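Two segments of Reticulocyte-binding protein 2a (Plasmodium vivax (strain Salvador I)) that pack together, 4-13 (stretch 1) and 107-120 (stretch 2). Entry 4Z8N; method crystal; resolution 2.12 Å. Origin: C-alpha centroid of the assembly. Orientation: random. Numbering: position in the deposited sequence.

Stretch 1 (4-13) ILRYLDFSNS
Stretch 2 107-120: QLDAYKNCVQANME

Stretch 1 opens with a 3-10 turn at residues 4-6, closed by bonds from Tyr-7 N and Leu-8 N to Ile-4 O (3.3 and 3.0 Å), then extends through a weakly bonded strand at about 9-11. Stretch 2 is a helix over 107-115, with i to i+4 bonds such as Val-115 N to Tyr-111 O (2.9 Å); a type II turn from Gln-116 to Met-119 follows, with Asn-118 at phi/psi 62/17, before a new helix starts at Met-119. Strand and helix axes cross at -80°, 9.9 Å apart at closest approach, and Phe-10 CA lies 7.4 Å from Lys-112 CA.

No hydrogen bond joins the stretches; they bury 428 Å² largely through apolar contact. Alternation in the extended chain points Leu-8, Phe-10 and Asn-12 toward the helix, while Asp-9 and Ser-11 point away and hydrogen-bond elsewhere in the structure.

Phe-10 (chi1 m, -56°; chi2 -75°) is the centrepiece. Lys-112 is all-trans, so its aliphatic chain runs extended, and its CG lies over one ring face, 3.8 Å from the Phe-10 ring centroid and 21° off the normal: a CH-pi contact that uses the methylenes rather than the charge. Tyr-111 CD2 meets the ring edge, 4.2 Å from Phe-10 CZ, and Val-115 (chi1 t) brings CG1 to 4.1 Å from Phe-10 CE2. Gln-116 (m, t, chi3 -18°) reaches back to set NE2 3.4 Å from Phe-10 CB, a packing contact.

Tyr-111 (t, chi2 63°) extends toward the 3-10 turn. Leu-8 (t, p) places CD2 at its ring edge, 3.8 Å from Tyr-111 CE2, and 4.3 Å from CD1 of Leu-108, also t, p. Leu-5 (m, t) starts sideways, yet its CD2 comes within 3.5 Å of Tyr-111 OH.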

# COMPACT_ATOMS: atom_id res chain seq x y z
N ILE A 4 -5.90 11.85 1.71
CA ILE A 4 -6.07 10.78 0.74
C ILE A 4 -4.86 9.84 0.71
O ILE A 4 -4.99 8.67 0.32
CB ILE A 4 -6.34 11.37 -0.67
CG1 ILE A 4 -6.96 10.31 -1.59
CG2 ILE A 4 -5.07 11.97 -1.27
CD1 ILE A 4 -7.44 10.88 -2.91
N LEU A 5 -3.70 10.33 1.14
CA LEU A 5 -2.48 9.52 1.11
C LEU A 5 -2.47 8.43 2.18
O LEU A 5 -1.58 7.58 2.20
CB LEU A 5 -1.25 10.41 1.26
CG LEU A 5 -0.95 11.36 0.10
CD1 LEU A 5 0.48 11.87 0.18
CD2 LEU A 5 -1.21 10.68 -1.23
N ARG A 6 -3.45 8.46 3.07
CA ARG A 6 -3.58 7.43 4.09
C ARG A 6 -3.95 6.08 3.50
O ARG A 6 -3.74 5.04 4.13
CB ARG A 6 -4.62 7.83 5.14
CG ARG A 6 -4.13 8.87 6.13
CD ARG A 6 -5.13 9.08 7.26
NE ARG A 6 -6.40 9.62 6.79
CZ ARG A 6 -7.43 9.89 7.58
NH1 ARG A 6 -7.35 9.67 8.88
NH2 ARG A 6 -8.55 10.39 7.06
N TYR A 7 -4.49 6.08 2.28
CA TYR A 7 -4.99 4.84 1.68
C TYR A 7 -4.70 4.72 0.19
O TYR A 7 -4.74 3.61 -0.36
CB TYR A 7 -6.50 4.71 1.92
CG TYR A 7 -7.33 5.85 1.36
CD1 TYR A 7 -7.77 5.85 0.04
CD2 TYR A 7 -7.69 6.93 2.17
CE1 TYR A 7 -8.54 6.89 -0.46
CE2 TYR A 7 -8.46 7.97 1.68
CZ TYR A 7 -8.88 7.95 0.37
OH TYR A 7 -9.64 8.99 -0.11
N LEU A 8 -4.43 5.83 -0.48
CA LEU A 8 -4.36 5.81 -1.94
C LEU A 8 -3.05 5.23 -2.46
O LEU A 8 -2.03 5.91 -2.53
CB LEU A 8 -4.57 7.21 -2.51
CG LEU A 8 -4.68 7.24 -4.04
CD1 LEU A 8 -5.77 6.29 -4.53
CD2 LEU A 8 -4.94 8.65 -4.54
N ASP A 9 -3.10 3.96 -2.84
CA ASP A 9 -2.02 3.30 -3.54
C ASP A 9 -2.57 2.76 -4.85
O ASP A 9 -3.79 2.67 -5.01
CB ASP A 9 -1.41 2.18 -2.70
CG ASP A 9 -0.74 2.69 -1.44
OD1 ASP A 9 -0.18 3.81 -1.47
OD2 ASP A 9 -0.77 1.97 -0.41
N PHE A 10 -1.70 2.39 -5.78
CA PHE A 10 -2.16 1.90 -7.07
C PHE A 10 -1.62 0.51 -7.39
O PHE A 10 -0.41 0.31 -7.50
CB PHE A 10 -1.77 2.88 -8.18
CG PHE A 10 -2.28 4.27 -7.95
CD1 PHE A 10 -3.62 4.57 -8.15
CD2 PHE A 10 -1.43 5.27 -7.52
CE1 PHE A 10 -4.10 5.85 -7.94
CE2 PHE A 10 -1.90 6.55 -7.29
CZ PHE A 10 -3.23 6.84 -7.51
N SER A 11 -2.53 -0.45 -7.52
CA SER A 11 -2.17 -1.80 -7.93
C SER A 11 -2.39 -1.96 -9.43
O SER A 11 -2.96 -1.08 -10.07
CB SER A 11 -2.97 -2.84 -7.14
OG SER A 11 -2.30 -4.08 -7.12
N ASN A 12 -1.96 -3.09 -9.99
CA ASN A 12 -2.10 -3.28 -11.43
C ASN A 12 -2.23 -4.73 -11.89
O ASN A 12 -2.62 -5.62 -11.14
CB ASN A 12 -0.92 -2.63 -12.15
CG ASN A 12 0.41 -3.33 -11.87
OD1 ASN A 12 0.48 -4.28 -11.10
ND2 ASN A 12 1.46 -2.85 -12.52
N SER A 13 -1.88 -4.92 -13.16
CA SER A 13 -1.86 -6.22 -13.81
C SER A 13 -1.10 -7.27 -13.00
O SER A 13 -1.66 -8.31 -12.64
CB SER A 13 -1.22 -6.10 -15.20
OG SER A 13 -0.14 -5.17 -15.18
N GLN A 107 -9.56 13.81 -12.41
CA GLN A 107 -8.49 14.21 -11.49
C GLN A 107 -7.84 13.01 -10.81
O GLN A 107 -6.64 13.02 -10.55
CB GLN A 107 -9.03 15.18 -10.45
CG GLN A 107 -9.30 16.58 -11.00
CD GLN A 107 -9.94 17.48 -9.97
OE1 GLN A 107 -10.59 17.01 -9.04
NE2 GLN A 107 -9.76 18.79 -10.13
N LEU A 108 -8.63 11.99 -10.49
CA LEU A 108 -8.08 10.76 -9.93
C LEU A 108 -7.20 10.07 -10.96
O LEU A 108 -6.11 9.58 -10.65
CB LEU A 108 -9.19 9.82 -9.45
CG LEU A 108 -8.75 8.44 -8.95
CD1 LEU A 108 -7.78 8.54 -7.78
CD2 LEU A 108 -9.96 7.58 -8.58
N ASP A 109 -7.67 10.04 -12.20
CA ASP A 109 -6.92 9.42 -13.29
C ASP A 109 -5.64 10.18 -13.59
O ASP A 109 -4.61 9.58 -13.89
CB ASP A 109 -7.79 9.32 -14.55
CG ASP A 109 -7.09 8.58 -15.67
OD1 ASP A 109 -6.50 7.51 -15.40
OD2 ASP A 109 -7.13 9.06 -16.82
N ALA A 110 -5.70 11.51 -13.51
CA ALA A 110 -4.54 12.35 -13.80
C ALA A 110 -3.48 12.21 -12.71
O ALA A 110 -2.28 12.19 -13.01
CB ALA A 110 -4.96 13.80 -13.95
N TYR A 111 -3.91 12.13 -11.46
CA TYR A 111 -2.99 11.96 -10.34
C TYR A 111 -2.30 10.60 -10.40
O TYR A 111 -1.10 10.50 -10.19
CB TYR A 111 -3.71 12.13 -9.00
CG TYR A 111 -2.80 12.01 -7.79
CD1 TYR A 111 -1.77 12.91 -7.58
CD2 TYR A 111 -2.99 10.99 -6.87
CE1 TYR A 111 -0.94 12.80 -6.48
CE2 TYR A 111 -2.16 10.87 -5.76
CZ TYR A 111 -1.13 11.78 -5.58
OH TYR A 111 -0.30 11.68 -4.48
N LYS A 112 -3.08 9.56 -10.70
CA LYS A 112 -2.54 8.21 -10.84
C LYS A 112 -1.44 8.15 -11.90
O LYS A 112 -0.41 7.51 -11.69
CB LYS A 112 -3.66 7.22 -11.19
CG LYS A 112 -3.17 5.80 -11.44
CD LYS A 112 -4.32 4.88 -11.79
CE LYS A 112 -3.83 3.45 -11.99
NZ LYS A 112 -4.95 2.52 -12.34
N ASN A 113 -1.66 8.83 -13.02
CA ASN A 113 -0.69 8.85 -14.10
C ASN A 113 0.57 9.63 -13.74
O ASN A 113 1.67 9.26 -14.14
CB ASN A 113 -1.31 9.42 -15.37
CG ASN A 113 -2.30 8.47 -16.02
OD1 ASN A 113 -2.20 7.25 -15.86
ND2 ASN A 113 -3.26 9.02 -16.75
N CYS A 114 0.39 10.71 -13.00
CA CYS A 114 1.51 11.51 -12.53
C CYS A 114 2.37 10.69 -11.56
O CYS A 114 3.59 10.78 -11.57
CB CYS A 114 1.01 12.79 -11.86
SG CYS A 114 2.29 13.85 -11.14
N VAL A 115 1.70 9.89 -10.74
CA VAL A 115 2.38 9.04 -9.77
C VAL A 115 3.04 7.84 -10.44
O VAL A 115 4.19 7.49 -10.14
CB VAL A 115 1.40 8.55 -8.68
CG1 VAL A 115 2.03 7.47 -7.81
CG2 VAL A 115 0.93 9.72 -7.83
N GLN A 116 2.32 7.21 -11.37
CA GLN A 116 2.83 6.02 -12.05
C GLN A 116 3.74 6.35 -13.23
O GLN A 116 4.18 5.45 -13.94
CB GLN A 116 1.67 5.15 -12.54
CG GLN A 116 1.01 4.31 -11.46
CD GLN A 116 -0.05 3.39 -12.02
OE1 GLN A 116 -0.53 3.60 -13.13
NE2 GLN A 116 -0.41 2.37 -11.26
N ALA A 117 4.01 7.63 -13.45
CA ALA A 117 4.90 8.04 -14.53
C ALA A 117 6.31 7.48 -14.29
O ALA A 117 6.76 7.40 -13.15
CB ALA A 117 4.94 9.55 -14.66
N ASN A 118 6.97 7.08 -15.37
CA ASN A 118 8.33 6.52 -15.32
C ASN A 118 8.43 5.24 -14.50
O ASN A 118 9.53 4.84 -14.11
CB ASN A 118 9.30 7.57 -14.76
CG ASN A 118 9.21 8.89 -15.49
OD1 ASN A 118 9.30 8.95 -16.71
ND2 ASN A 118 9.02 9.97 -14.73
N MET A 119 7.29 4.60 -14.24
CA MET A 119 7.23 3.38 -13.44
C MET A 119 8.17 2.31 -13.98
O MET A 119 8.83 1.59 -13.23
CB MET A 119 5.79 2.85 -13.41
CG MET A 119 5.65 1.33 -13.35
SD MET A 119 3.93 0.80 -13.41
CE MET A 119 3.31 1.79 -14.77
N GLU A 120 8.23 2.25 -15.30
CA GLU A 120 9.00 1.25 -16.02
C GLU A 120 10.49 1.50 -15.94
O GLU A 120 11.28 0.57 -15.74
CB GLU A 120 8.55 1.25 -17.47
CG GLU A 120 9.13 0.15 -18.28
CD GLU A 120 8.44 0.05 -19.62
OE1 GLU A 120 8.74 0.86 -20.52
OE2 GLU A 120 7.56 -0.82 -19.75